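Long-range contacts in branched-chain phosphotransacylase (Enterococcus faecalis, PDB 1YCO), which probably transfers branched-chain acyl groups between coenzyme A and phosphate: residues K97-H102 / L130-E135; L115-A120 / I215-T220; M121-T126 / P219-G224; V168-V173 / F186-L191. All coordinates share one frame; numbering follows the deposited sequence.

Interaction 1 (K97-H102 / L130-E135); sequences KPILSH and LIEIVE
The carboxylate of Glu-132 carries the ring of Pro-98 over one of its faces, and the two side chains cross at about a right angle. The CB-CG side of the proline ring does the touching. Pro-98 CG lies 3.2 Å from Glu-132 OE1. Pro-98 CB stands 3.5 Å from Glu-132 CD. OE1 also accepts a hydrogen bond from a water, at 2.8 Å, which comes in near the carboxylate plane and in turn receives the backbone N-H of Ile-99. Closer to the helix axis, the Glu-132 stem meets Ile-99: with chi1 at 78°, Ile-99 CG1 lies between its own backbone N and carbonyl carbon and reaches Glu-132 CB at 3.6 Å. Beyond it, Ile-99 CD1 and Ser-101 CB both approach Ile-133 CG1 loosely, at 4.3 Å and 4.4 Å. A second water joins Ser-101 OG to the carbonyl O of Ile-133, while Asn-136 binds both Ser-101 OG and the carbonyl O of Ile-99. The loop leading into strand 101-107 is thereby laid against one side of helix 127-143, and Lys-97 reaches the same helix through a salt bridge to Glu-139. Between the two segments the polar links run through water, whereas the direct touches are aliphatic or C-H to oxygen, consistent with a partly buried seam that holds ordered water.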
loop_
_atom_site.group_PDB
_atom_site.type_symbol
_atom_site.label_atom_id
_atom_site.label_comp_id
_atom_site.label_asym_id
_atom_site.label_seq_id
_atom_site.Cartn_x
_atom_site.Cartn_y
_atom_site.Cartn_z
ATOM N N LYS A 97 -7.712 -27.270 -1.460
ATOM C CA LYS A 97 -6.576 -26.705 -2.186
ATOM C C LYS A 97 -5.408 -26.732 -1.221
ATOM O O LYS A 97 -5.600 -26.582 -0.013
ATOM C CB LYS A 97 -6.856 -25.260 -2.610
ATOM C CG LYS A 97 -7.899 -25.127 -3.693
ATOM C CD LYS A 97 -7.447 -25.852 -4.926
ATOM C CE LYS A 97 -8.445 -25.724 -6.041
ATOM N NZ LYS A 97 -7.916 -26.440 -7.251
ATOM N N PRO A 98 -4.184 -26.925 -1.737
ATOM C CA PRO A 98 -2.971 -26.974 -0.910
ATOM C C PRO A 98 -3.003 -25.986 0.259
ATOM O O PRO A 98 -2.651 -26.332 1.391
ATOM C CB PRO A 98 -1.865 -26.661 -1.912
ATOM C CG PRO A 98 -2.366 -27.321 -3.150
ATOM C CD PRO A 98 -3.844 -26.982 -3.171
ATOM N N ILE A 99 -3.433 -24.758 -0.014
ATOM C CA ILE A 99 -3.511 -23.735 1.027
ATOM C C ILE A 99 -4.684 -22.779 0.803
ATOM O O ILE A 99 -5.230 -22.700 -0.294
ATOM C CB ILE A 99 -2.240 -22.865 1.080
ATOM C CG1 ILE A 99 -2.272 -21.846 -0.051
ATOM C CG2 ILE A 99 -0.985 -23.728 0.961
ATOM C CD1 ILE A 99 -2.093 -20.420 0.422
ATOM N N LEU A 100 -5.063 -22.058 1.853
ATOM C CA LEU A 100 -6.133 -21.079 1.758
ATOM C C LEU A 100 -5.482 -19.714 1.523
ATOM O O LEU A 100 -4.382 -19.448 2.003
ATOM C CB LEU A 100 -6.948 -21.028 3.058
ATOM C CG LEU A 100 -7.769 -22.263 3.478
ATOM C CD1 LEU A 100 -8.424 -22.010 4.833
ATOM C CD2 LEU A 100 -8.826 -22.570 2.426
ATOM N N SER A 101 -6.168 -18.857 0.784
ATOM C CA SER A 101 -5.660 -17.533 0.514
ATOM C C SER A 101 -6.847 -16.582 0.428
ATOM O O SER A 101 -7.998 -17.011 0.447
ATOM C CB SER A 101 -4.875 -17.506 -0.814
ATOM O OG SER A 101 -5.702 -17.780 -1.944
ATOM N N HIS A 102 -6.569 -15.292 0.349
ATOM C CA HIS A 102 -7.646 -14.345 0.211
ATOM C C HIS A 102 -7.413 -13.667 -1.116
ATOM O O HIS A 102 -6.278 -13.352 -1.492
ATOM C CB HIS A 102 -7.646 -13.331 1.348
ATOM C CG HIS A 102 -8.763 -12.335 1.267
ATOM N ND1 HIS A 102 -8.776 -11.307 0.349
ATOM C CD2 HIS A 102 -9.913 -12.222 1.976
ATOM C CE1 HIS A 102 -9.885 -10.603 0.493
ATOM N NE2 HIS A 102 -10.593 -11.137 1.474
ATOM N N LEU A 130 3.728 -18.514 -1.966
ATOM C CA LEU A 130 3.418 -17.533 -2.992
ATOM C C LEU A 130 2.989 -18.295 -4.237
ATOM O O LEU A 130 2.031 -17.910 -4.900
ATOM C CB LEU A 130 4.647 -16.652 -3.272
ATOM C CG LEU A 130 4.474 -15.186 -3.708
ATOM C CD1 LEU A 130 3.904 -15.129 -5.093
ATOM C CD2 LEU A 130 3.593 -14.429 -2.720
ATOM N N ILE A 131 3.685 -19.395 -4.532
ATOM C CA ILE A 131 3.351 -20.224 -5.688
ATOM C C ILE A 131 1.889 -20.686 -5.611
ATOM O O ILE A 131 1.165 -20.621 -6.604
ATOM C CB ILE A 131 4.297 -21.452 -5.786
ATOM C CG1 ILE A 131 5.669 -20.993 -6.294
ATOM C CG2 ILE A 131 3.707 -22.514 -6.709
ATOM C CD1 ILE A 131 6.714 -22.091 -6.364
ATOM N N GLU A 132 1.458 -21.125 -4.431
ATOM C CA GLU A 132 0.083 -21.565 -4.243
ATOM C C GLU A 132 -0.896 -20.387 -4.292
ATOM O O GLU A 132 -2.032 -20.552 -4.732
ATOM C CB GLU A 132 -0.077 -22.306 -2.905
ATOM C CG GLU A 132 0.476 -23.743 -2.874
ATOM C CD GLU A 132 0.016 -24.580 -4.063
ATOM O OE1 GLU A 132 -1.193 -24.563 -4.381
ATOM O OE2 GLU A 132 0.868 -25.257 -4.676
ATOM N N ILE A 133 -0.463 -19.212 -3.821
ATOM C CA ILE A 133 -1.308 -18.009 -3.844
ATOM C C ILE A 133 -1.625 -17.636 -5.292
ATOM O O ILE A 133 -2.746 -17.242 -5.607
ATOM C CB ILE A 133 -0.615 -16.807 -3.160
ATOM C CG1 ILE A 133 -0.530 -17.053 -1.658
ATOM C CG2 ILE A 133 -1.381 -15.519 -3.421
ATOM C CD1 ILE A 133 0.367 -16.061 -0.939
ATOM N N VAL A 134 -0.628 -17.778 -6.157
ATOM C CA VAL A 134 -0.784 -17.483 -7.569
ATOM C C VAL A 134 -1.785 -18.486 -8.154
ATOM O O VAL A 134 -2.768 -18.098 -8.779
ATOM C CB VAL A 134 0.579 -17.574 -8.305
ATOM C CG1 VAL A 134 0.391 -17.420 -9.800
ATOM C CG2 VAL A 134 1.514 -16.486 -7.785
ATOM N N GLU A 135 -1.552 -19.771 -7.916
ATOM C CA GLU A 135 -2.448 -20.805 -8.406
ATOM C C GLU A 135 -3.906 -20.526 -8.018
ATOM O O GLU A 135 -4.790 -20.555 -8.872
ATOM C CB GLU A 135 -2.006 -22.162 -7.866
ATOM C CG GLU A 135 -0.595 -22.526 -8.267
ATOM C CD GLU A 135 -0.460 -22.786 -9.754
ATOM O OE1 GLU A 135 -0.938 -21.955 -10.558
ATOM O OE2 GLU A 135 0.133 -23.826 -10.120
HETATM O O HOH W 1 -3.253 -23.600 -2.814
HETATM O O HOH W 2 -4.611 -16.279 -4.233
#

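Interaction 2 (L115-A120 / I215-T220)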
loop_
_atom_site.group_PDB
_atom_site.type_symbol
_atom_site.label_atom_id
_atom_site.label_comp_id
_atom_site.label_asym_id
_atom_site.label_seq_id
_atom_site.Cartn_x
_atom_site.Cartn_y
_atom_site.Cartn_z
ATOM N N LEU A 115 -7.564 -8.485 -10.026
ATOM C CA LEU A 115 -7.626 -9.205 -8.779
ATOM C C LEU A 115 -6.392 -8.843 -7.957
ATOM O O LEU A 115 -5.317 -8.582 -8.498
ATOM C CB LEU A 115 -7.694 -10.712 -9.044
ATOM C CG LEU A 115 -8.812 -11.206 -9.984
ATOM C CD1 LEU A 115 -8.802 -12.745 -10.009
ATOM C CD2 LEU A 115 -10.174 -10.722 -9.502
ATOM N N LEU A 116 -6.584 -8.778 -6.648
ATOM C CA LEU A 116 -5.523 -8.474 -5.709
ATOM C C LEU A 116 -5.470 -9.655 -4.759
ATOM O O LEU A 116 -6.502 -10.093 -4.243
ATOM C CB LEU A 116 -5.848 -7.206 -4.918
ATOM C CG LEU A 116 -4.876 -6.815 -3.789
ATOM C CD1 LEU A 116 -3.470 -6.623 -4.323
ATOM C CD2 LEU A 116 -5.378 -5.539 -3.131
ATOM N N THR A 117 -4.287 -10.190 -4.513
ATOM C CA THR A 117 -4.290 -11.306 -3.618
ATOM C C THR A 117 -3.323 -11.411 -2.483
ATOM O O THR A 117 -2.108 -11.180 -2.564
ATOM C CB THR A 117 -4.304 -12.659 -4.370
ATOM O OG1 THR A 117 -4.162 -13.709 -3.414
ATOM C CG2 THR A 117 -3.200 -12.738 -5.380
ATOM N N ASP A 118 -3.991 -11.777 -1.405
ATOM C CA ASP A 118 -3.500 -12.043 -0.094
ATOM C C ASP A 118 -3.136 -10.920 0.830
ATOM O O ASP A 118 -1.982 -10.716 1.162
ATOM C CB ASP A 118 -2.423 -13.097 -0.148
ATOM C CG ASP A 118 -2.737 -14.245 0.794
ATOM O OD1 ASP A 118 -1.908 -15.180 0.891
ATOM O OD2 ASP A 118 -3.818 -14.186 1.439
ATOM N N CYS A 119 -4.180 -10.239 1.289
ATOM C CA CYS A 119 -4.043 -9.152 2.235
ATOM C C CYS A 119 -4.843 -9.454 3.507
ATOM O O CYS A 119 -5.326 -8.534 4.174
ATOM C CB CYS A 119 -4.531 -7.868 1.595
ATOM S SG CYS A 119 -5.963 -8.078 0.539
ATOM N N ALA A 120 -4.977 -10.745 3.835
ATOM C CA ALA A 120 -5.711 -11.187 5.027
ATOM C C ALA A 120 -5.316 -12.557 5.589
ATOM O O ALA A 120 -5.406 -12.775 6.799
ATOM C CB ALA A 120 -7.217 -11.183 4.745
ATOM N N ILE A 215 -4.062 -9.749 -12.397
ATOM C CA ILE A 215 -3.961 -10.119 -11.009
ATOM C C ILE A 215 -2.688 -9.530 -10.441
ATOM O O ILE A 215 -1.612 -9.622 -11.043
ATOM C CB ILE A 215 -3.877 -11.645 -10.835
ATOM C CG1 ILE A 215 -5.115 -12.307 -11.430
ATOM C CG2 ILE A 215 -3.707 -11.992 -9.346
ATOM C CD1 ILE A 215 -5.067 -13.811 -11.419
ATOM N N LEU A 216 -2.804 -8.930 -9.269
ATOM C CA LEU A 216 -1.639 -8.368 -8.620
ATOM C C LEU A 216 -1.382 -9.266 -7.418
ATOM O O LEU A 216 -2.310 -9.629 -6.711
ATOM C CB LEU A 216 -1.918 -6.937 -8.169
ATOM C CG LEU A 216 -2.354 -5.895 -9.212
ATOM C CD1 LEU A 216 -2.605 -4.550 -8.523
ATOM C CD2 LEU A 216 -1.283 -5.746 -10.287
ATOM N N VAL A 217 -0.125 -9.650 -7.229
ATOM C CA VAL A 217 0.293 -10.487 -6.109
ATOM C C VAL A 217 1.321 -9.711 -5.260
ATOM O O VAL A 217 2.403 -9.347 -5.736
ATOM C CB VAL A 217 0.938 -11.814 -6.597
ATOM C CG1 VAL A 217 1.293 -12.705 -5.409
ATOM C CG2 VAL A 217 -0.003 -12.539 -7.523
ATOM N N VAL A 218 0.960 -9.456 -4.005
ATOM C CA VAL A 218 1.807 -8.728 -3.065
ATOM C C VAL A 218 2.697 -9.673 -2.273
ATOM O O VAL A 218 2.446 -10.866 -2.219
ATOM C CB VAL A 218 0.969 -7.908 -2.076
ATOM C CG1 VAL A 218 0.155 -6.865 -2.839
ATOM C CG2 VAL A 218 0.056 -8.840 -1.292
ATOM N N PRO A 219 3.753 -9.136 -1.640
ATOM C CA PRO A 219 4.697 -9.934 -0.842
ATOM C C PRO A 219 4.195 -10.236 0.564
ATOM O O PRO A 219 4.469 -11.300 1.117
ATOM C CB PRO A 219 5.948 -9.043 -0.765
ATOM C CG PRO A 219 5.746 -7.985 -1.783
ATOM C CD PRO A 219 4.262 -7.762 -1.813
ATOM N N THR A 220 3.467 -9.285 1.134
ATOM C CA THR A 220 2.997 -9.423 2.494
ATOM C C THR A 220 1.601 -8.844 2.700
ATOM O O THR A 220 1.132 -8.016 1.914
ATOM C CB THR A 220 3.964 -8.707 3.457
ATOM O OG1 THR A 220 3.913 -7.293 3.223
ATOM C CG2 THR A 220 5.389 -9.188 3.233
HETATM O O HOH W 3 0.646 -12.351 -0.842
#
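Leu-115, Leu-116 and Thr-117 pair in parallel with Ile-215, Leu-216 and Val-217, joining two inner strands of the six-stranded mixed sheet in an alpha/beta domain of the phosphotransacylase fold. Two backbone hydrogen bonds hold the pair, both made by Leu-216. Its N-H reaches Leu-115 O at 2.7 Å and is nearly straight (164°), while its carbonyl O takes the N-H of Thr-117 at 3.0 Å. Each of these oxygens also receives a CA-H contact, Leu-115 O from Ile-215 CA at 3.2 Å and Leu-216 O, more loosely, from Leu-116 CA.

Apolar contacts cover both faces. On the face toward helix 127-143, Leu-115 crosses Ile-215 at a slant, CB to CG1 at 3.9 Å, and Thr-117 lies beside Val-217 pointing the same way, their CG2 methyls in contact. OG1 of Thr-117 turns instead to the carbonyl of His-102 on the neighbouring strand. On the other face, toward helix 221-234, Leu-116 CG is anti to its backbone N (chi1 175°), and its side chain crosses that of Val-218 at about a right angle, CD1 against CG1.

Past the last bridge the chains diverge, and a water fills in, donating to Val-218 O at 2.7 Å and only weakly to Thr-117 O. Here Val-218 CG2 rests 3.4 Å from Thr-117 O and 3.7 Å from Asp-118 O.

Interaction 3 (M121-T126 / P219-G224)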
loop_
_atom_site.group_PDB
_atom_site.type_symbol
_atom_site.label_atom_id
_atom_site.label_comp_id
_atom_site.label_asym_id
_atom_site.label_seq_id
_atom_site.Cartn_x
_atom_site.Cartn_y
_atom_site.Cartn_z
ATOM N N MET A 121 -4.880 -13.475 4.731
ATOM C CA MET A 121 -4.526 -14.820 5.182
ATOM C C MET A 121 -3.044 -15.090 5.473
ATOM O O MET A 121 -2.653 -15.283 6.623
ATOM C CB MET A 121 -5.013 -15.871 4.174
ATOM C CG MET A 121 -6.526 -16.058 4.077
ATOM S SD MET A 121 -7.325 -16.679 5.606
ATOM C CE MET A 121 -6.819 -18.387 5.580
ATOM N N ASN A 122 -2.226 -15.122 4.428
ATOM C CA ASN A 122 -0.812 -15.409 4.586
ATOM C C ASN A 122 0.027 -14.175 4.876
ATOM O O ASN A 122 0.240 -13.341 4.009
ATOM C CB ASN A 122 -0.332 -16.142 3.333
ATOM C CG ASN A 122 -1.148 -17.413 3.066
ATOM O OD1 ASN A 122 -0.891 -18.462 3.656
ATOM N ND2 ASN A 122 -2.157 -17.307 2.205
ATOM N N ILE A 123 0.516 -14.080 6.107
ATOM C CA ILE A 123 1.312 -12.940 6.543
ATOM C C ILE A 123 2.508 -12.550 5.687
ATOM O O ILE A 123 2.605 -11.414 5.220
ATOM C CB ILE A 123 1.817 -13.140 7.964
ATOM C CG1 ILE A 123 0.626 -13.335 8.903
ATOM C CG2 ILE A 123 2.661 -11.907 8.398
ATOM C CD1 ILE A 123 1.029 -13.735 10.318
ATOM N N ALA A 124 3.425 -13.484 5.499
ATOM C CA ALA A 124 4.630 -13.209 4.727
ATOM C C ALA A 124 5.047 -14.470 3.985
ATOM O O ALA A 124 6.079 -15.066 4.272
ATOM C CB ALA A 124 5.741 -12.748 5.662
ATOM N N PRO A 125 4.240 -14.877 2.997
ATOM C CA PRO A 125 4.446 -16.065 2.164
ATOM C C PRO A 125 5.881 -16.353 1.711
ATOM O O PRO A 125 6.629 -15.443 1.338
ATOM C CB PRO A 125 3.523 -15.811 0.978
ATOM C CG PRO A 125 2.418 -15.000 1.572
ATOM C CD PRO A 125 3.155 -14.039 2.451
ATOM N N THR A 126 6.241 -17.631 1.756
ATOM C CA THR A 126 7.540 -18.114 1.295
ATOM C C THR A 126 7.341 -18.401 -0.189
ATOM O O THR A 126 6.245 -18.235 -0.714
ATOM C CB THR A 126 7.924 -19.458 1.944
ATOM O OG1 THR A 126 6.888 -20.417 1.687
ATOM C CG2 THR A 126 8.112 -19.301 3.440
ATOM N N PRO A 219 3.753 -9.136 -1.640
ATOM C CA PRO A 219 4.697 -9.934 -0.842
ATOM C C PRO A 219 4.195 -10.236 0.564
ATOM O O PRO A 219 4.469 -11.300 1.117
ATOM C CB PRO A 219 5.948 -9.043 -0.765
ATOM C CG PRO A 219 5.746 -7.985 -1.783
ATOM C CD PRO A 219 4.262 -7.762 -1.813
ATOM N N THR A 220 3.467 -9.285 1.134
ATOM C CA THR A 220 2.997 -9.423 2.494
ATOM C C THR A 220 1.601 -8.844 2.700
ATOM O O THR A 220 1.132 -8.016 1.914
ATOM C CB THR A 220 3.964 -8.707 3.457
ATOM O OG1 THR A 220 3.913 -7.293 3.223
ATOM C CG2 THR A 220 5.389 -9.188 3.233
ATOM N N ILE A 221 0.949 -9.275 3.777
ATOM C CA ILE A 221 -0.378 -8.779 4.090
ATOM C C ILE A 221 -0.355 -7.241 4.219
ATOM O O ILE A 221 -1.296 -6.579 3.798
ATOM C CB ILE A 221 -0.944 -9.471 5.392
ATOM C CG1 ILE A 221 -1.432 -10.879 5.050
ATOM C CG2 ILE A 221 -2.122 -8.687 5.969
ATOM C CD1 ILE A 221 -2.076 -11.615 6.207
ATOM N N ASP A 222 0.717 -6.677 4.772
ATOM C CA ASP A 222 0.812 -5.224 4.916
ATOM C C ASP A 222 0.680 -4.488 3.579
ATOM O O ASP A 222 -0.048 -3.500 3.468
ATOM C CB ASP A 222 2.123 -4.827 5.594
ATOM C CG ASP A 222 2.145 -5.206 7.070
ATOM O OD1 ASP A 222 1.267 -4.738 7.829
ATOM O OD2 ASP A 222 3.030 -5.984 7.478
ATOM N N VAL A 223 1.366 -4.982 2.559
ATOM C CA VAL A 223 1.302 -4.354 1.257
ATOM C C VAL A 223 -0.132 -4.454 0.701
ATOM O O VAL A 223 -0.753 -3.447 0.366
ATOM C CB VAL A 223 2.320 -5.022 0.301
ATOM C CG1 VAL A 223 2.233 -4.421 -1.087
ATOM C CG2 VAL A 223 3.729 -4.857 0.864
ATOM N N GLY A 224 -0.662 -5.668 0.619
ATOM C CA GLY A 224 -2.009 -5.852 0.110
ATOM C C GLY A 224 -3.088 -5.081 0.857
ATOM O O GLY A 224 -4.006 -4.515 0.247
HETATM O O HOH W 4 2.928 -8.709 6.674
HETATM O O HOH W 5 7.064 -12.888 1.376
#
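The start of helix 221-234, with Thr-220 as its N-cap residue and Ile-221 as its first residue, meets the loop 121-126 that links strand 113-117 to helix 127-143. The carbonyl of Ile-123 is the polar centre: its O accepts the N-H of Ile-221 at 3.1 Å in a nearly straight bond (165°), with the donor tilted 26° from the carbonyl plane. CA of Thr-220 also touches this oxygen, at 3.4 Å. A water donates to the same O and to Asp-222 OD2, while Asp-222 OD1 is bound by Ala-156 N and Ser-166 OG of the second subunit. The Ile-221 side chain lies over one face of the Asn-122 to Ile-123 peptide, CG1 at 3.2 Å from Asn-122 O and CD1 at 3.6 Å from Ile-123 N. Another water bridges Pro-125 O and Pro-219 O, and Pro-125 CD rests 3.3 Å from Pro-219 O. Ile-123 O thus acts as an acceptor for an amide at the helix N-terminus, where the helix dipole would be expected to favour it, and its water links the loop to an aspartate at the dimer interface.

Interaction 4 (V168-V173 / F186-L191)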
loop_
_atom_site.group_PDB
_atom_site.type_symbol
_atom_site.label_atom_id
_atom_site.label_comp_id
_atom_site.label_asym_id
_atom_site.label_seq_id
_atom_site.Cartn_x
_atom_site.Cartn_y
_atom_site.Cartn_z
ATOM N N VAL A 168 13.654 -10.585 -4.835
ATOM C CA VAL A 168 14.187 -11.942 -4.985
ATOM C C VAL A 168 13.074 -12.983 -5.052
ATOM O O VAL A 168 13.135 -13.931 -5.839
ATOM C CB VAL A 168 15.131 -12.291 -3.798
ATOM C CG1 VAL A 168 15.677 -13.709 -3.945
ATOM C CG2 VAL A 168 16.272 -11.290 -3.747
ATOM N N LEU A 169 12.062 -12.811 -4.214
ATOM C CA LEU A 169 10.954 -13.741 -4.219
ATOM C C LEU A 169 10.259 -13.702 -5.592
ATOM O O LEU A 169 9.962 -14.744 -6.171
ATOM C CB LEU A 169 9.976 -13.387 -3.093
ATOM C CG LEU A 169 8.653 -14.175 -3.023
ATOM C CD1 LEU A 169 8.906 -15.670 -3.134
ATOM C CD2 LEU A 169 7.949 -13.834 -1.719
ATOM N N ALA A 170 10.024 -12.500 -6.115
ATOM C CA ALA A 170 9.383 -12.342 -7.417
ATOM C C ALA A 170 10.142 -13.096 -8.501
ATOM O O ALA A 170 9.553 -13.823 -9.303
ATOM C CB ALA A 170 9.289 -10.864 -7.793
ATOM N N LYS A 171 11.453 -12.905 -8.533
ATOM C CA LYS A 171 12.285 -13.567 -9.527
ATOM C C LYS A 171 12.217 -15.096 -9.429
ATOM O O LYS A 171 12.206 -15.773 -10.450
ATOM C CB LYS A 171 13.741 -13.103 -9.398
ATOM C CG LYS A 171 14.685 -13.791 -10.379
ATOM C CD LYS A 171 16.140 -13.372 -10.176
ATOM C CE LYS A 171 16.656 -13.751 -8.785
ATOM N NZ LYS A 171 16.522 -15.215 -8.506
ATOM N N GLU A 172 12.170 -15.641 -8.215
ATOM C CA GLU A 172 12.115 -17.094 -8.073
ATOM C C GLU A 172 10.785 -17.688 -8.515
ATOM O O GLU A 172 10.751 -18.697 -9.214
ATOM C CB GLU A 172 12.376 -17.514 -6.637
ATOM C CG GLU A 172 13.715 -17.104 -6.099
ATOM C CD GLU A 172 13.804 -17.382 -4.619
ATOM O OE1 GLU A 172 12.795 -17.127 -3.924
ATOM O OE2 GLU A 172 14.866 -17.851 -4.146
ATOM N N VAL A 173 9.693 -17.057 -8.102
ATOM C CA VAL A 173 8.353 -17.518 -8.446
ATOM C C VAL A 173 8.158 -17.389 -9.955
ATOM O O VAL A 173 7.463 -18.191 -10.580
ATOM C CB VAL A 173 7.290 -16.678 -7.692
ATOM C CG1 VAL A 173 5.880 -17.144 -8.042
ATOM C CG2 VAL A 173 7.523 -16.795 -6.186
ATOM N N PHE A 186 4.937 -12.697 -14.012
ATOM C CA PHE A 186 6.200 -11.945 -14.040
ATOM C C PHE A 186 6.417 -10.937 -12.904
ATOM O O PHE A 186 5.496 -10.242 -12.483
ATOM C CB PHE A 186 6.358 -11.182 -15.357
ATOM C CG PHE A 186 7.677 -10.459 -15.472
ATOM C CD1 PHE A 186 8.847 -11.169 -15.746
ATOM C CD2 PHE A 186 7.768 -9.096 -15.246
ATOM C CE1 PHE A 186 10.085 -10.539 -15.789
ATOM C CE2 PHE A 186 9.002 -8.455 -15.287
ATOM C CZ PHE A 186 10.164 -9.188 -15.559
ATOM N N GLY A 187 7.664 -10.850 -12.461
ATOM C CA GLY A 187 8.064 -9.935 -11.411
ATOM C C GLY A 187 9.589 -9.985 -11.347
ATOM O O GLY A 187 10.188 -10.894 -11.915
ATOM N N PRO A 188 10.251 -9.043 -10.668
ATOM C CA PRO A 188 9.681 -7.911 -9.934
ATOM C C PRO A 188 9.035 -6.853 -10.838
ATOM O O PRO A 188 9.550 -6.525 -11.903
ATOM C CB PRO A 188 10.887 -7.320 -9.190
ATOM C CG PRO A 188 11.946 -8.353 -9.272
ATOM C CD PRO A 188 11.718 -9.021 -10.591
ATOM N N LEU A 189 7.909 -6.316 -10.394
ATOM C CA LEU A 189 7.226 -5.271 -11.132
ATOM C C LEU A 189 6.681 -4.309 -10.098
ATOM O O LEU A 189 6.228 -4.722 -9.032
ATOM C CB LEU A 189 6.055 -5.808 -11.956
ATOM C CG LEU A 189 6.195 -6.038 -13.455
ATOM C CD1 LEU A 189 4.800 -6.211 -14.044
ATOM C CD2 LEU A 189 6.898 -4.852 -14.135
ATOM N N SER A 190 6.734 -3.027 -10.436
ATOM C CA SER A 190 6.242 -1.976 -9.578
ATOM C C SER A 190 4.772 -1.784 -9.902
ATOM O O SER A 190 4.343 -2.042 -11.028
ATOM C CB SER A 190 7.007 -0.695 -9.868
ATOM O OG SER A 190 6.842 -0.349 -11.231
ATOM N N LEU A 191 4.010 -1.315 -8.918
ATOM C CA LEU A 191 2.573 -1.083 -9.071
ATOM C C LEU A 191 2.203 -0.279 -10.323
ATOM O O LEU A 191 1.289 -0.644 -11.052
ATOM C CB LEU A 191 2.024 -0.373 -7.818
ATOM C CG LEU A 191 0.523 -0.064 -7.744
ATOM C CD1 LEU A 191 -0.253 -1.352 -7.523
ATOM C CD2 LEU A 191 0.237 0.921 -6.604
#
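The methyl of Ala-170 sits over one face of the cis peptide between Gly-187 and Pro-188. Its CB is 3.5 Å from Pro-188 N and 3.7 Å from Gly-187 C, and it stands above the peptide rather than at its edge. The proline ring continues the same flat surface: Ala-170 CB is 3.9 Å from Pro-188 CG and close to the same distance from the other ring carbons, so that a single methyl covers the ring broadly. Gly-187, having no side chain, lets the backbones come together, with CA of Ala-170 and CA of Gly-187 only 4.8 Å apart. At the margin, the backbone N of Lys-171 lies 4.1 Å from Gly-187 O, while the lysine chain, CG anti to the backbone N (chi1 178°), leads off with its end away from the strand and touches Phe-160.

This is where the helix of a beta-alpha-beta unit, strand 150-154, helix 165-177 and strand 184-189, packs on the last of its strands, at the edge of the six-stranded sheet as counted in one chain. One turn further along the helix, Thr-174 OG1 lies within hydrogen-bonding reach of both Ala-170 O and Gly-187 O, which must share its single proton. The same Ala-170 also packs on Leu-153 of strand 150-154. On the strand side, Phe-186 and Leu-189 make backbone hydrogen bonds to that adjacent parallel strand, both of them pairing with Leu-153. Past the corner at Pro-188, Ser-190 caps helix 191-195, its OG bound to Asp-192, and Leu-191 packs on Ser-230 of the second subunit.

How the interactions relate
Interactions 2 and 4 are buried, interactions 1 and 3 partly open to water, and their chemistry follows. Interaction 2 relies on direct strand-to-strand bonds, and interaction 4 on a methyl against a cis peptide; interactions 1 and 3 each add two bridging waters, interaction 3 beside one direct backbone bond. Interactions 1, 2 and 3 form one cluster: Pro-219 and Thr-220 belong to both 2 and 3, His-102 O probably accepts hydrogen bonds from Asp-118 N and Thr-117 OG1, and Leu-100 O probably one from Asn-122 ND2. Interaction 4 lies farther out, about 17 Å between centres from interaction 1, yet Leu-130 and Ile-131 still pack on Val-173, so neighbouring helices 127-143 and 165-177 connect them.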